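Long-range contacts in putative capsular polysaccharide biosynthesis protein (Streptococcus pneumoniae serotype 4, PDB 6EWQ), which binds pyridoxal 5'-phosphate and probably acts as a sugar aminotransferase of the DegT/DnrJ/EryC1 family in capsular polysaccharide biosynthesis: residues A87-A92 with K352-L357; V135-I140 with S177-G182; I171-D176 with I193-S198; Q233-H238 with I257-Y262. All coordinates share one frame; numbering follows the deposited sequence.

Contact 1 of 4, residues A87-A92 with K352-L357; sequences AMTYTA and KPLPLL. With PLP (pyridoxal-5'-phosphate), chain E.
Carbonyl oxygen Ala87 O alone takes both the hydrogen bond and the C-H...O contact made across the two segments: the amide Leu354 N donates to it almost straight (2.8 Å, 163°), and Pro353 CA brings a C-H to the same oxygen at 3.3 Å. The rest of the contact is mostly van der Waals packing. The two methyls of Leu354 divide over Thr89: CD1 meets Thr89 CG2 at 3.7 Å, while CD2 lies 3.4 Å from Thr89 O and also touches Thr91 CA. Met88 starts away from the proline loop, but bends at chi2 (49°) and chi3 (53°) bring its terminal CE to 4.0 Å from Pro353 CG. On the cofactor side, Tyr90 sets CD2 3.7 Å from C4 of pyridoxal phosphate, and Thr91 CG2 sits over one face of the tyrosine ring. Thr91 OG1 is hydrogen-bonded to Tyr360. The loop between strand 82-86 and helix 91-99 is thus held to the 3-10 turn before helix 358-361, with helix 371-378 packed on Met88 and Pro353 and strand 103-107 on Leu354.

Contact 2 of 4, residues V135-I140 with S177-G182; sequences VELAGI and SAHALG. With PLP (pyridoxal-5'-phosphate), chain E.
His179 NE2 is hydrogen-bonded to O3 of pyridoxal phosphate at 2.6 Å, and either could be the donor. The other ring nitrogen, His179 ND1, receives the amide Ala138 N at 3.3 Å (148°), with the donor tilted 23° out of the imidazole plane. With CG anti to the carbonyl carbon (chi1 -54°), the ring reaches between the 135-140 loop and the cofactor, and Leu137 runs alongside it, CD1 4.1 Å from His179 CE1. A water joins the two backbones, accepting from His179 N and donating weakly to Glu136 O. Further along, Glu136 CB packs on Ala180 CB at 3.6 Å and Glu136 CG on Ser177 OG at 3.3 Å; the carboxylate of Glu136 goes on to Tyr144 and Cys142 N. Gly139 CA makes a C-H...O contact with His179 O at 3.4 Å. Ala178 CB meets the pyridine ring at C2, 3.4 Å away. His179 is part of the pyridoxal phosphate site of this protein, set on the type I turn Ser177-Ala180 and held by the neighbouring loop.

Contact 3 of 4, residues I171-D176 with I193-S198; sequences IVIVSD and IADFTS. With PLP (pyridoxal-5'-phosphate), chain E.
Asp195 OD2 accepts the amide Ile173 N through its anti lone pair in a short, nearly straight bond (2.8 Å, 171°), so a side chain takes the place of a backbone acceptor at the start of the strand pair. The same oxygen forms a salt bridge with Arg170. Next, Ile173 O receives Phe196 N at 3.2 Å and, weakly, Asp195 N. The parallel pairing then proceeds through Ser175 N to Phe196 O at 2.7 Å and Ser198 N to Ser175 O at 3.0 Å. Asp176 extends with CG anti to its amide nitrogen (chi1 -174°), bringing OD2 to 2.9 Å from N1 of pyridoxal phosphate. This proximity would probably favour a protonated pyridine nitrogen, as in other fold type I enzymes; OD2 is hydrogen-bonded to Ser93 OG. On the side of the sheet carrying Val174, Phe196 and Asp176, Val172 CG1 approaches the edge of the Phe196 ring, 3.6 Å from CD1, and Val174 CG1 packs on Phe196 CB. Side chains of Ser175 and Thr197 share the other side, where Ser175 CB also touches Ala194 CB at 3.6 Å; Ser175 OG itself is hydrogen-bonded to Ser177 and probably to Glu136. Strands 172-176 and 196-200 are neighbours in the central sheet, with 129-132 on the far side of 172-176; helix 64-75 covers the Phe196 face and Tyr144 of helix 144-153 the Ser175 face.

Contact 4 of 4, residues Q233-H238 with I257-Y262; sequences QILSLH and IVTPAY
The end of helix 225-236 is joined here to the loop after strand 256-257 by two backbone hydrogen bonds running in opposite senses. Tyr262 N donates to Leu235 O at 2.9 Å, and His238 N to Tyr262 O at 2.7 Å (154°). Leu235 O also lies in the plane of the Tyr262 ring at its edge, 3.7 Å from CD2. Ala261 points its methyl at the helix end, CB 3.5 Å from Leu235 O. Leu235 CD2 reaches both Thr259 CG2 at 3.9 Å and Ala261 CB, while the CG2 methyls of Ile234 and Val258 meet at 3.9 Å, their side chains crossing at about a right angle. Ile257 sets CG2 3.3 Å from His238 O. Pro260 is the centre of an inverse gamma turn. His238, its buried ND1 without a partner in the model, meets Tyr90 of the second subunit edge-to-face; its side chain lies about 5 Å from a bound pyridoxal phosphate. Tyr262 stacks on His99 of that subunit. Such interleaving is characteristic of fold type I aminotransferases, whose active sites lie between two subunits.

Overall arrangement
Contacts 1, 2 and 3 all touch pyridoxal phosphate: contact 1 supplies Tyr90 at its ring, contact 2 the histidine at O3, contact 3 the aspartate at N1. Contacts 2 and 3 lie about 12 Å apart between centres and share a polar link, Ser177 N to Ser198 O at 3.0 Å, a probable hydrogen bond. Contact 1 meets contact 2 by packing of Thr89 on Val135. Contact 4 stands about 30 Å from contact 1, centre to centre, in the same chain, yet across the dimer contact 4 of one subunit packs against contact 1 of the other, Ile257 on Leu357 among them, so the two come together beside a cofactor.

Contact 1 of 4, residues A87-A92 with K352-L357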
loop_
_atom_site.group_PDB
_atom_site.type_symbol
_atom_site.label_atom_id
_atom_site.label_comp_id
_atom_site.label_asym_id
_atom_site.label_seq_id
_atom_site.Cartn_x
_atom_site.Cartn_y
_atom_site.Cartn_z
ATOM N N ALA A 87 -7.131 17.636 -17.257
ATOM C CA ALA A 87 -5.740 18.133 -17.268
ATOM C C ALA A 87 -5.301 18.847 -15.959
ATOM O O ALA A 87 -4.117 18.877 -15.636
ATOM C CB ALA A 87 -5.566 19.098 -18.452
ATOM N N MET A 88 -6.268 19.428 -15.245
ATOM C CA MET A 88 -6.059 20.131 -13.935
ATOM C C MET A 88 -6.410 19.197 -12.766
ATOM O O MET A 88 -7.557 19.158 -12.319
ATOM C CB MET A 88 -6.977 21.356 -13.869
ATOM C CG MET A 88 -7.026 22.109 -12.545
ATOM S SD MET A 88 -5.392 22.469 -11.882
ATOM C CE MET A 88 -4.667 23.288 -13.299
ATOM N N THR A 89 -5.459 18.376 -12.347
ATOM C CA THR A 89 -5.744 17.465 -11.254
ATOM C C THR A 89 -4.425 17.001 -10.651
ATOM O O THR A 89 -3.375 17.358 -11.164
ATOM C CB THR A 89 -6.609 16.274 -11.685
ATOM O OG1 THR A 89 -6.947 15.458 -10.555
ATOM C CG2 THR A 89 -5.891 15.419 -12.701
ATOM N N TYR A 90 -4.512 16.250 -9.560
ATOM C CA TYR A 90 -3.328 15.674 -8.916
ATOM C C TYR A 90 -2.922 14.446 -9.702
ATOM O O TYR A 90 -3.783 13.768 -10.287
ATOM C CB TYR A 90 -3.617 15.284 -7.466
ATOM C CG TYR A 90 -2.414 14.835 -6.668
ATOM C CD1 TYR A 90 -1.281 15.619 -6.573
ATOM C CD2 TYR A 90 -2.435 13.614 -5.988
ATOM C CE1 TYR A 90 -0.176 15.194 -5.858
ATOM C CE2 TYR A 90 -1.349 13.183 -5.252
ATOM C CZ TYR A 90 -0.219 13.984 -5.189
ATOM O OH TYR A 90 0.867 13.562 -4.440
ATOM N N THR A 91 -1.591 14.229 -9.753
ATOM C CA THR A 91 -1.007 13.081 -10.452
ATOM C C THR A 91 -1.649 11.743 -10.117
ATOM O O THR A 91 -1.865 10.943 -11.012
ATOM C CB THR A 91 0.515 12.984 -10.256
ATOM O OG1 THR A 91 1.038 12.016 -11.183
ATOM C CG2 THR A 91 0.921 12.680 -8.799
ATOM N N ALA A 92 -2.013 11.527 -8.848
ATOM C CA ALA A 92 -2.690 10.282 -8.416
ATOM C C ALA A 92 -3.954 9.871 -9.240
ATOM O O ALA A 92 -4.164 8.679 -9.503
ATOM C CB ALA A 92 -3.035 10.368 -6.947
ATOM N N LYS A 352 -0.103 22.372 -10.779
ATOM C CA LYS A 352 0.490 22.232 -12.096
ATOM C C LYS A 352 -0.399 21.346 -12.944
ATOM O O LYS A 352 -0.677 20.208 -12.565
ATOM C CB LYS A 352 1.867 21.553 -12.049
ATOM C CG LYS A 352 2.997 22.444 -11.572
ATOM C CD LYS A 352 4.355 21.912 -12.057
ATOM C CE LYS A 352 5.484 22.715 -11.450
ATOM N NZ LYS A 352 6.794 22.061 -11.706
ATOM N N PRO A 353 -0.790 21.818 -14.150
ATOM C CA PRO A 353 -1.530 20.898 -15.010
ATOM C C PRO A 353 -0.685 19.681 -15.301
ATOM O O PRO A 353 0.533 19.810 -15.470
ATOM C CB PRO A 353 -1.773 21.726 -16.292
ATOM C CG PRO A 353 -1.575 23.129 -15.884
ATOM C CD PRO A 353 -0.529 23.090 -14.828
ATOM N N LEU A 354 -1.314 18.530 -15.416
ATOM C CA LEU A 354 -0.559 17.285 -15.601
ATOM C C LEU A 354 0.490 17.408 -16.720
ATOM O O LEU A 354 1.597 16.953 -16.530
ATOM C CB LEU A 354 -1.460 16.080 -15.829
ATOM C CG LEU A 354 -2.401 15.703 -14.693
ATOM C CD1 LEU A 354 -3.240 14.492 -15.075
ATOM C CD2 LEU A 354 -1.671 15.410 -13.408
ATOM N N PRO A 355 0.161 18.075 -17.848
ATOM C CA PRO A 355 1.149 18.111 -18.923
ATOM C C PRO A 355 2.411 18.881 -18.621
ATOM O O PRO A 355 3.356 18.765 -19.402
ATOM C CB PRO A 355 0.375 18.740 -20.084
ATOM C CG PRO A 355 -1.011 18.259 -19.843
ATOM C CD PRO A 355 -1.173 18.422 -18.366
ATOM N N LEU A 356 2.434 19.674 -17.556
ATOM C CA LEU A 356 3.686 20.264 -17.145
ATOM C C LEU A 356 4.635 19.302 -16.494
ATOM O O LEU A 356 5.815 19.619 -16.385
ATOM C CB LEU A 356 3.485 21.466 -16.209
ATOM C CG LEU A 356 2.967 22.750 -16.842
ATOM C CD1 LEU A 356 3.021 23.839 -15.774
ATOM C CD2 LEU A 356 3.759 23.166 -18.091
ATOM N N LEU A 357 4.134 18.148 -16.048
ATOM C CA LEU A 357 4.904 17.180 -15.280
ATOM C C LEU A 357 5.671 16.242 -16.231
ATOM O O LEU A 357 5.123 15.759 -17.234
ATOM C CB LEU A 357 3.991 16.392 -14.325
ATOM C CG LEU A 357 3.093 17.200 -13.388
ATOM C CD1 LEU A 357 2.152 16.310 -12.595
ATOM C CD2 LEU A 357 3.902 18.064 -12.416
HETATM N N1 PLP E . -6.394 12.764 -5.605
HETATM C C2 PLP E . -6.231 14.018 -5.078
HETATM C C2A PLP E . -6.914 15.159 -5.752
HETATM C C3 PLP E . -5.397 14.225 -3.861
HETATM O O3 PLP E . -5.190 15.421 -3.291
HETATM C C4 PLP E . -4.749 13.119 -3.185
HETATM C C4A PLP E . -3.894 13.394 -1.899
HETATM C C5 PLP E . -4.999 11.783 -3.869
HETATM C C6 PLP E . -5.807 11.691 -5.022
HETATM C C5A PLP E . -4.417 10.496 -3.345
HETATM O O4P PLP E . -4.425 10.526 -1.938
HETATM P P PLP E . -3.647 9.413 -1.102
HETATM O O1P PLP E . -2.332 10.102 -0.816
HETATM O O2P PLP E . -3.496 8.302 -2.092
HETATM O O3P PLP E . -4.666 9.192 0.031
#

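Contact 2 of 4, residues V135-I140 with S177-G182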
loop_
_atom_site.group_PDB
_atom_site.type_symbol
_atom_site.label_atom_id
_atom_site.label_comp_id
_atom_site.label_asym_id
_atom_site.label_seq_id
_atom_site.Cartn_x
_atom_site.Cartn_y
_atom_site.Cartn_z
ATOM N N VAL A 135 -12.441 15.240 -10.672
ATOM C CA VAL A 135 -11.879 15.531 -9.364
ATOM C C VAL A 135 -12.726 16.577 -8.698
ATOM O O VAL A 135 -13.046 17.592 -9.313
ATOM C CB VAL A 135 -10.369 15.962 -9.391
ATOM C CG1 VAL A 135 -10.097 17.217 -10.230
ATOM C CG2 VAL A 135 -9.818 16.186 -7.976
ATOM N N GLU A 136 -13.052 16.348 -7.427
ATOM C CA GLU A 136 -13.842 17.288 -6.633
ATOM C C GLU A 136 -12.874 18.239 -5.868
ATOM O O GLU A 136 -12.637 18.102 -4.675
ATOM C CB GLU A 136 -14.743 16.554 -5.674
ATOM C CG GLU A 136 -15.266 15.181 -6.120
ATOM C CD GLU A 136 -16.113 15.166 -7.359
ATOM O OE1 GLU A 136 -16.279 16.202 -8.062
ATOM O OE2 GLU A 136 -16.652 14.092 -7.599
ATOM N N LEU A 137 -12.302 19.171 -6.626
ATOM C CA LEU A 137 -11.150 19.981 -6.201
ATOM C C LEU A 137 -11.544 20.911 -5.105
ATOM O O LEU A 137 -12.513 21.613 -5.231
ATOM C CB LEU A 137 -10.596 20.803 -7.391
ATOM C CG LEU A 137 -9.354 21.681 -7.121
ATOM C CD1 LEU A 137 -8.109 20.834 -7.068
ATOM C CD2 LEU A 137 -9.168 22.764 -8.186
ATOM N N ALA A 138 -10.727 20.945 -4.060
ATOM C CA ALA A 138 -10.936 21.721 -2.840
ATOM C C ALA A 138 -12.143 21.323 -2.002
ATOM O O ALA A 138 -12.398 21.932 -0.924
ATOM C CB ALA A 138 -10.940 23.218 -3.150
ATOM N N GLY A 139 -12.847 20.294 -2.448
ATOM C CA GLY A 139 -14.140 19.892 -1.855
ATOM C C GLY A 139 -15.361 20.213 -2.699
ATOM O O GLY A 139 -16.469 19.799 -2.403
ATOM N N ILE A 140 -15.151 20.916 -3.799
ATOM C CA ILE A 140 -16.223 21.400 -4.641
ATOM C C ILE A 140 -16.582 20.282 -5.595
ATOM O O ILE A 140 -15.748 19.822 -6.331
ATOM C CB ILE A 140 -15.797 22.697 -5.378
ATOM C CG1 ILE A 140 -15.220 23.722 -4.377
ATOM C CG2 ILE A 140 -16.976 23.304 -6.100
ATOM C CD1 ILE A 140 -14.460 24.850 -5.042
ATOM N N SER A 177 -12.786 11.904 -4.994
ATOM C CA SER A 177 -13.193 12.771 -3.879
ATOM C C SER A 177 -12.118 12.742 -2.731
ATOM O O SER A 177 -12.474 12.751 -1.550
ATOM C CB SER A 177 -14.574 12.348 -3.336
ATOM O OG SER A 177 -15.572 12.431 -4.344
ATOM N N ALA A 178 -10.839 12.758 -3.089
ATOM C CA ALA A 178 -9.794 12.881 -2.099
ATOM C C ALA A 178 -10.031 14.122 -1.167
ATOM O O ALA A 178 -9.705 14.074 0.022
ATOM C CB ALA A 178 -8.437 12.954 -2.755
ATOM N N HIS A 179 -10.608 15.182 -1.706
ATOM C CA HIS A 179 -10.802 16.385 -0.971
ATOM C C HIS A 179 -12.227 16.562 -0.450
ATOM O O HIS A 179 -12.542 17.591 0.133
ATOM C CB HIS A 179 -10.489 17.580 -1.900
ATOM C CG HIS A 179 -9.128 17.537 -2.550
ATOM N ND1 HIS A 179 -8.827 18.288 -3.664
ATOM C CD2 HIS A 179 -7.977 16.920 -2.193
ATOM C CE1 HIS A 179 -7.572 18.085 -4.017
ATOM N NE2 HIS A 179 -7.035 17.235 -3.154
ATOM N N ALA A 180 -13.104 15.604 -0.721
ATOM C CA ALA A 180 -14.538 15.883 -0.708
ATOM C C ALA A 180 -15.379 14.989 0.184
ATOM O O ALA A 180 -16.602 14.987 0.062
ATOM C CB ALA A 180 -15.082 15.865 -2.120
ATOM N N LEU A 181 -14.758 14.282 1.101
ATOM C CA LEU A 181 -15.553 13.631 2.149
ATOM C C LEU A 181 -16.353 14.738 2.868
ATOM O O LEU A 181 -15.797 15.691 3.354
ATOM C CB LEU A 181 -14.680 12.847 3.143
ATOM C CG LEU A 181 -15.422 12.093 4.274
ATOM C CD1 LEU A 181 -16.143 10.880 3.756
ATOM C CD2 LEU A 181 -14.484 11.667 5.377
ATOM N N GLY A 182 -17.669 14.588 2.917
ATOM C CA GLY A 182 -18.532 15.596 3.474
ATOM C C GLY A 182 -19.109 16.652 2.563
ATOM O O GLY A 182 -19.978 17.405 2.977
HETATM N N1 PLP E . -6.394 12.764 -5.605
HETATM C C2 PLP E . -6.231 14.018 -5.078
HETATM C C2A PLP E . -6.914 15.159 -5.752
HETATM C C3 PLP E . -5.397 14.225 -3.861
HETATM O O3 PLP E . -5.190 15.421 -3.291
HETATM C C4 PLP E . -4.749 13.119 -3.185
HETATM C C4A PLP E . -3.894 13.394 -1.899
HETATM C C5 PLP E . -4.999 11.783 -3.869
HETATM C C6 PLP E . -5.807 11.691 -5.022
HETATM C C5A PLP E . -4.417 10.496 -3.345
HETATM O O4P PLP E . -4.425 10.526 -1.938
HETATM P P PLP E . -3.647 9.413 -1.102
HETATM O O1P PLP E . -2.332 10.102 -0.816
HETATM O O2P PLP E . -3.496 8.302 -2.092
HETATM O O3P PLP E . -4.666 9.192 0.031
HETATM O O HOH W 1 -11.308 15.529 -4.601
#

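Contact 3 of 4, residues I171-D176 with I193-S198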
loop_
_atom_site.group_PDB
_atom_site.type_symbol
_atom_site.label_atom_id
_atom_site.label_comp_id
_atom_site.label_asym_id
_atom_site.label_seq_id
_atom_site.Cartn_x
_atom_site.Cartn_y
_atom_site.Cartn_z
ATOM N N ILE A 171 -20.205 4.370 -19.980
ATOM C CA ILE A 171 -19.028 4.866 -19.304
ATOM C C ILE A 171 -19.372 4.951 -17.832
ATOM O O ILE A 171 -20.405 5.522 -17.455
ATOM C CB ILE A 171 -18.579 6.226 -19.843
ATOM C CG1 ILE A 171 -18.053 6.055 -21.275
ATOM C CG2 ILE A 171 -17.474 6.819 -18.968
ATOM C CD1 ILE A 171 -18.002 7.335 -22.080
ATOM N N VAL A 172 -18.508 4.353 -17.004
ATOM C CA VAL A 172 -18.615 4.469 -15.545
ATOM C C VAL A 172 -17.969 5.805 -15.106
ATOM O O VAL A 172 -16.863 6.134 -15.507
ATOM C CB VAL A 172 -17.973 3.228 -14.858
ATOM C CG1 VAL A 172 -17.966 3.370 -13.349
ATOM C CG2 VAL A 172 -18.746 1.978 -15.224
ATOM N N ILE A 173 -18.662 6.567 -14.269
ATOM C CA ILE A 173 -18.094 7.793 -13.665
ATOM C C ILE A 173 -17.559 7.480 -12.255
ATOM O O ILE A 173 -18.308 6.997 -11.396
ATOM C CB ILE A 173 -19.134 8.914 -13.592
ATOM C CG1 ILE A 173 -19.623 9.293 -14.996
ATOM C CG2 ILE A 173 -18.560 10.134 -12.876
ATOM C CD1 ILE A 173 -20.820 10.234 -15.017
ATOM N N VAL A 174 -16.262 7.719 -12.042
ATOM C CA VAL A 174 -15.554 7.389 -10.773
ATOM C C VAL A 174 -15.007 8.657 -10.166
ATOM O O VAL A 174 -14.069 9.246 -10.691
ATOM C CB VAL A 174 -14.390 6.402 -10.966
ATOM C CG1 VAL A 174 -13.729 6.095 -9.628
ATOM C CG2 VAL A 174 -14.877 5.103 -11.637
ATOM N N SER A 175 -15.617 9.103 -9.093
ATOM C CA SER A 175 -15.229 10.347 -8.482
ATOM C C SER A 175 -13.896 10.213 -7.670
ATOM O O SER A 175 -13.806 9.455 -6.690
ATOM C CB SER A 175 -16.344 10.865 -7.569
ATOM O OG SER A 175 -15.900 11.951 -6.737
ATOM N N ASP A 176 -12.906 11.010 -8.053
ATOM C CA ASP A 176 -11.802 11.336 -7.155
ATOM C C ASP A 176 -12.267 12.389 -6.112
ATOM O O ASP A 176 -12.163 13.612 -6.322
ATOM C CB ASP A 176 -10.613 11.852 -7.964
ATOM C CG ASP A 176 -9.357 12.087 -7.109
ATOM O OD1 ASP A 176 -9.418 12.019 -5.858
ATOM O OD2 ASP A 176 -8.289 12.377 -7.702
ATOM N N ILE A 193 -23.010 10.003 -5.411
ATOM C CA ILE A 193 -23.326 10.749 -6.635
ATOM C C ILE A 193 -22.782 9.997 -7.856
ATOM O O ILE A 193 -23.549 9.585 -8.695
ATOM C CB ILE A 193 -22.800 12.190 -6.556
ATOM C CG1 ILE A 193 -23.339 12.897 -5.298
ATOM C CG2 ILE A 193 -23.184 12.992 -7.795
ATOM C CD1 ILE A 193 -22.428 14.006 -4.808
ATOM N N ALA A 194 -21.461 9.850 -7.946
ATOM C CA ALA A 194 -20.822 9.163 -9.061
ATOM C C ALA A 194 -21.055 7.659 -8.947
ATOM O O ALA A 194 -21.520 7.166 -7.912
ATOM C CB ALA A 194 -19.332 9.466 -9.090
ATOM N N ASP A 195 -20.678 6.905 -9.978
ATOM C CA ASP A 195 -20.837 5.427 -9.895
ATOM C C ASP A 195 -19.917 4.810 -8.821
ATOM O O ASP A 195 -20.366 4.041 -7.985
ATOM C CB ASP A 195 -20.642 4.762 -11.263
ATOM C CG ASP A 195 -21.638 5.261 -12.294
ATOM O OD1 ASP A 195 -22.856 5.148 -12.018
ATOM O OD2 ASP A 195 -21.206 5.837 -13.337
ATOM N N PHE A 196 -18.626 5.144 -8.865
ATOM C CA PHE A 196 -17.714 4.815 -7.750
ATOM C C PHE A 196 -17.083 6.073 -7.210
ATOM O O PHE A 196 -16.941 7.060 -7.907
ATOM C CB PHE A 196 -16.625 3.861 -8.163
ATOM C CG PHE A 196 -17.134 2.556 -8.599
ATOM C CD1 PHE A 196 -17.732 2.407 -9.855
ATOM C CD2 PHE A 196 -17.085 1.463 -7.757
ATOM C CE1 PHE A 196 -18.230 1.180 -10.253
ATOM C CE2 PHE A 196 -17.557 0.226 -8.175
ATOM C CZ PHE A 196 -18.118 0.085 -9.438
ATOM N N THR A 197 -16.662 6.026 -5.959
ATOM C CA THR A 197 -15.949 7.182 -5.379
ATOM C C THR A 197 -14.826 6.687 -4.526
ATOM O O THR A 197 -15.048 5.756 -3.769
ATOM C CB THR A 197 -16.910 8.056 -4.569
ATOM O OG1 THR A 197 -17.942 8.566 -5.451
ATOM C CG2 THR A 197 -16.168 9.277 -3.894
ATOM N N SER A 198 -13.633 7.295 -4.677
ATOM C CA SER A 198 -12.506 7.090 -3.756
ATOM C C SER A 198 -12.280 8.314 -2.868
ATOM O O SER A 198 -12.338 9.437 -3.342
ATOM C CB SER A 198 -11.206 6.851 -4.491
ATOM O OG SER A 198 -10.872 7.990 -5.206
HETATM N N1 PLP E . -6.394 12.764 -5.605
HETATM C C2 PLP E . -6.231 14.018 -5.078
HETATM C C2A PLP E . -6.914 15.159 -5.752
HETATM C C3 PLP E . -5.397 14.225 -3.861
HETATM O O3 PLP E . -5.190 15.421 -3.291
HETATM C C4 PLP E . -4.749 13.119 -3.185
HETATM C C4A PLP E . -3.894 13.394 -1.899
HETATM C C5 PLP E . -4.999 11.783 -3.869
HETATM C C6 PLP E . -5.807 11.691 -5.022
HETATM C C5A PLP E . -4.417 10.496 -3.345
HETATM O O4P PLP E . -4.425 10.526 -1.938
HETATM P P PLP E . -3.647 9.413 -1.102
HETATM O O1P PLP E . -2.332 10.102 -0.816
HETATM O O2P PLP E . -3.496 8.302 -2.092
HETATM O O3P PLP E . -4.666 9.192 0.031
#

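Contact 4 of 4, residues Q233-H238 with I257-Y262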
loop_
_atom_site.group_PDB
_atom_site.type_symbol
_atom_site.label_atom_id
_atom_site.label_comp_id
_atom_site.label_asym_id
_atom_site.label_seq_id
_atom_site.Cartn_x
_atom_site.Cartn_y
_atom_site.Cartn_z
ATOM N N GLN A 233 -12.119 -6.763 -1.499
ATOM C CA GLN A 233 -11.381 -7.356 -0.374
ATOM C C GLN A 233 -10.343 -8.313 -0.830
ATOM O O GLN A 233 -9.195 -8.266 -0.389
ATOM C CB GLN A 233 -12.327 -8.061 0.594
ATOM C CG GLN A 233 -13.130 -7.102 1.474
ATOM C CD GLN A 233 -12.264 -6.346 2.504
ATOM O OE1 GLN A 233 -11.214 -6.829 2.896
ATOM N NE2 GLN A 233 -12.694 -5.149 2.909
ATOM N N ILE A 234 -10.775 -9.187 -1.742
ATOM C CA ILE A 234 -9.905 -10.128 -2.405
ATOM C C ILE A 234 -8.712 -9.444 -3.072
ATOM O O ILE A 234 -7.582 -9.886 -2.875
ATOM C CB ILE A 234 -10.684 -10.981 -3.441
ATOM C CG1 ILE A 234 -11.564 -11.995 -2.674
ATOM C CG2 ILE A 234 -9.728 -11.751 -4.350
ATOM C CD1 ILE A 234 -12.560 -12.752 -3.559
ATOM N N LEU A 235 -8.955 -8.387 -3.855
ATOM C CA LEU A 235 -7.856 -7.674 -4.506
ATOM C C LEU A 235 -6.932 -6.906 -3.559
ATOM O O LEU A 235 -5.780 -6.679 -3.908
ATOM C CB LEU A 235 -8.394 -6.699 -5.516
ATOM C CG LEU A 235 -9.197 -7.252 -6.670
ATOM C CD1 LEU A 235 -9.703 -6.073 -7.519
ATOM C CD2 LEU A 235 -8.422 -8.256 -7.482
ATOM N N SER A 236 -7.419 -6.534 -2.368
ATOM C CA SER A 236 -6.623 -5.772 -1.375
ATOM C C SER A 236 -5.697 -6.628 -0.519
ATOM O O SER A 236 -4.791 -6.114 0.166
ATOM C CB SER A 236 -7.571 -5.022 -0.477
ATOM O OG SER A 236 -8.163 -5.900 0.463
ATOM N N LEU A 237 -5.924 -7.955 -0.541
ATOM C CA LEU A 237 -5.272 -8.881 0.381
ATOM C C LEU A 237 -4.823 -10.082 -0.431
ATOM O O LEU A 237 -5.285 -11.212 -0.211
ATOM C CB LEU A 237 -6.253 -9.292 1.494
ATOM C CG LEU A 237 -6.426 -8.431 2.728
ATOM C CD1 LEU A 237 -7.845 -8.504 3.301
ATOM C CD2 LEU A 237 -5.411 -8.821 3.822
ATOM N N HIS A 238 -3.955 -9.810 -1.393
ATOM C CA HIS A 238 -3.228 -10.817 -2.173
ATOM C C HIS A 238 -4.077 -11.791 -2.978
ATOM O O HIS A 238 -3.552 -12.814 -3.432
ATOM C CB HIS A 238 -2.347 -11.693 -1.250
ATOM C CG HIS A 238 -1.333 -10.952 -0.450
ATOM N ND1 HIS A 238 -0.302 -10.246 -1.021
ATOM C CD2 HIS A 238 -1.139 -10.892 0.885
ATOM C CE1 HIS A 238 0.449 -9.725 -0.069
ATOM N NE2 HIS A 238 -0.029 -10.111 1.096
ATOM N N ILE A 257 -5.639 -18.681 -3.559
ATOM C CA ILE A 257 -5.339 -17.382 -4.107
ATOM C C ILE A 257 -5.921 -17.406 -5.515
ATOM O O ILE A 257 -5.460 -18.188 -6.338
ATOM C CB ILE A 257 -3.833 -17.125 -4.161
ATOM C CG1 ILE A 257 -3.200 -17.237 -2.758
ATOM C CG2 ILE A 257 -3.547 -15.776 -4.804
ATOM C CD1 ILE A 257 -3.663 -16.206 -1.746
ATOM N N VAL A 258 -6.963 -16.601 -5.764
ATOM C CA VAL A 258 -7.673 -16.643 -7.044
ATOM C C VAL A 258 -7.023 -15.810 -8.129
ATOM O O VAL A 258 -7.258 -16.074 -9.312
ATOM C CB VAL A 258 -9.205 -16.345 -6.943
ATOM C CG1 VAL A 258 -9.895 -17.297 -5.931
ATOM C CG2 VAL A 258 -9.474 -14.894 -6.637
ATOM N N THR A 259 -6.211 -14.837 -7.751
ATOM C CA THR A 259 -5.583 -13.950 -8.698
ATOM C C THR A 259 -4.381 -13.323 -7.964
ATOM O O THR A 259 -4.518 -12.968 -6.800
ATOM C CB THR A 259 -6.634 -12.897 -9.209
ATOM O OG1 THR A 259 -6.209 -12.308 -10.428
ATOM C CG2 THR A 259 -6.891 -11.791 -8.226
ATOM N N PRO A 260 -3.216 -13.162 -8.619
ATOM C CA PRO A 260 -2.094 -12.633 -7.879
ATOM C C PRO A 260 -2.266 -11.147 -7.660
ATOM O O PRO A 260 -1.748 -10.330 -8.429
ATOM C CB PRO A 260 -0.910 -12.953 -8.776
ATOM C CG PRO A 260 -1.511 -13.347 -10.121
ATOM C CD PRO A 260 -2.966 -13.057 -10.068
ATOM N N ALA A 261 -2.966 -10.794 -6.572
ATOM C CA ALA A 261 -3.435 -9.412 -6.345
ATOM C C ALA A 261 -2.529 -8.623 -5.387
ATOM O O ALA A 261 -1.334 -8.906 -5.336
ATOM C CB ALA A 261 -4.908 -9.403 -5.910
ATOM N N TYR A 262 -3.114 -7.662 -4.646
ATOM C CA TYR A 262 -2.394 -6.472 -4.157
ATOM C C TYR A 262 -2.411 -6.496 -2.653
ATOM O O TYR A 262 -2.781 -7.504 -2.076
ATOM C CB TYR A 262 -2.961 -5.156 -4.788
ATOM C CG TYR A 262 -2.890 -5.283 -6.264
ATOM C CD1 TYR A 262 -1.732 -4.947 -6.959
ATOM C CD2 TYR A 262 -3.936 -5.876 -6.965
ATOM C CE1 TYR A 262 -1.642 -5.177 -8.335
ATOM C CE2 TYR A 262 -3.859 -6.077 -8.333
ATOM C CZ TYR A 262 -2.713 -5.740 -9.005
ATOM O OH TYR A 262 -2.654 -5.988 -10.349
#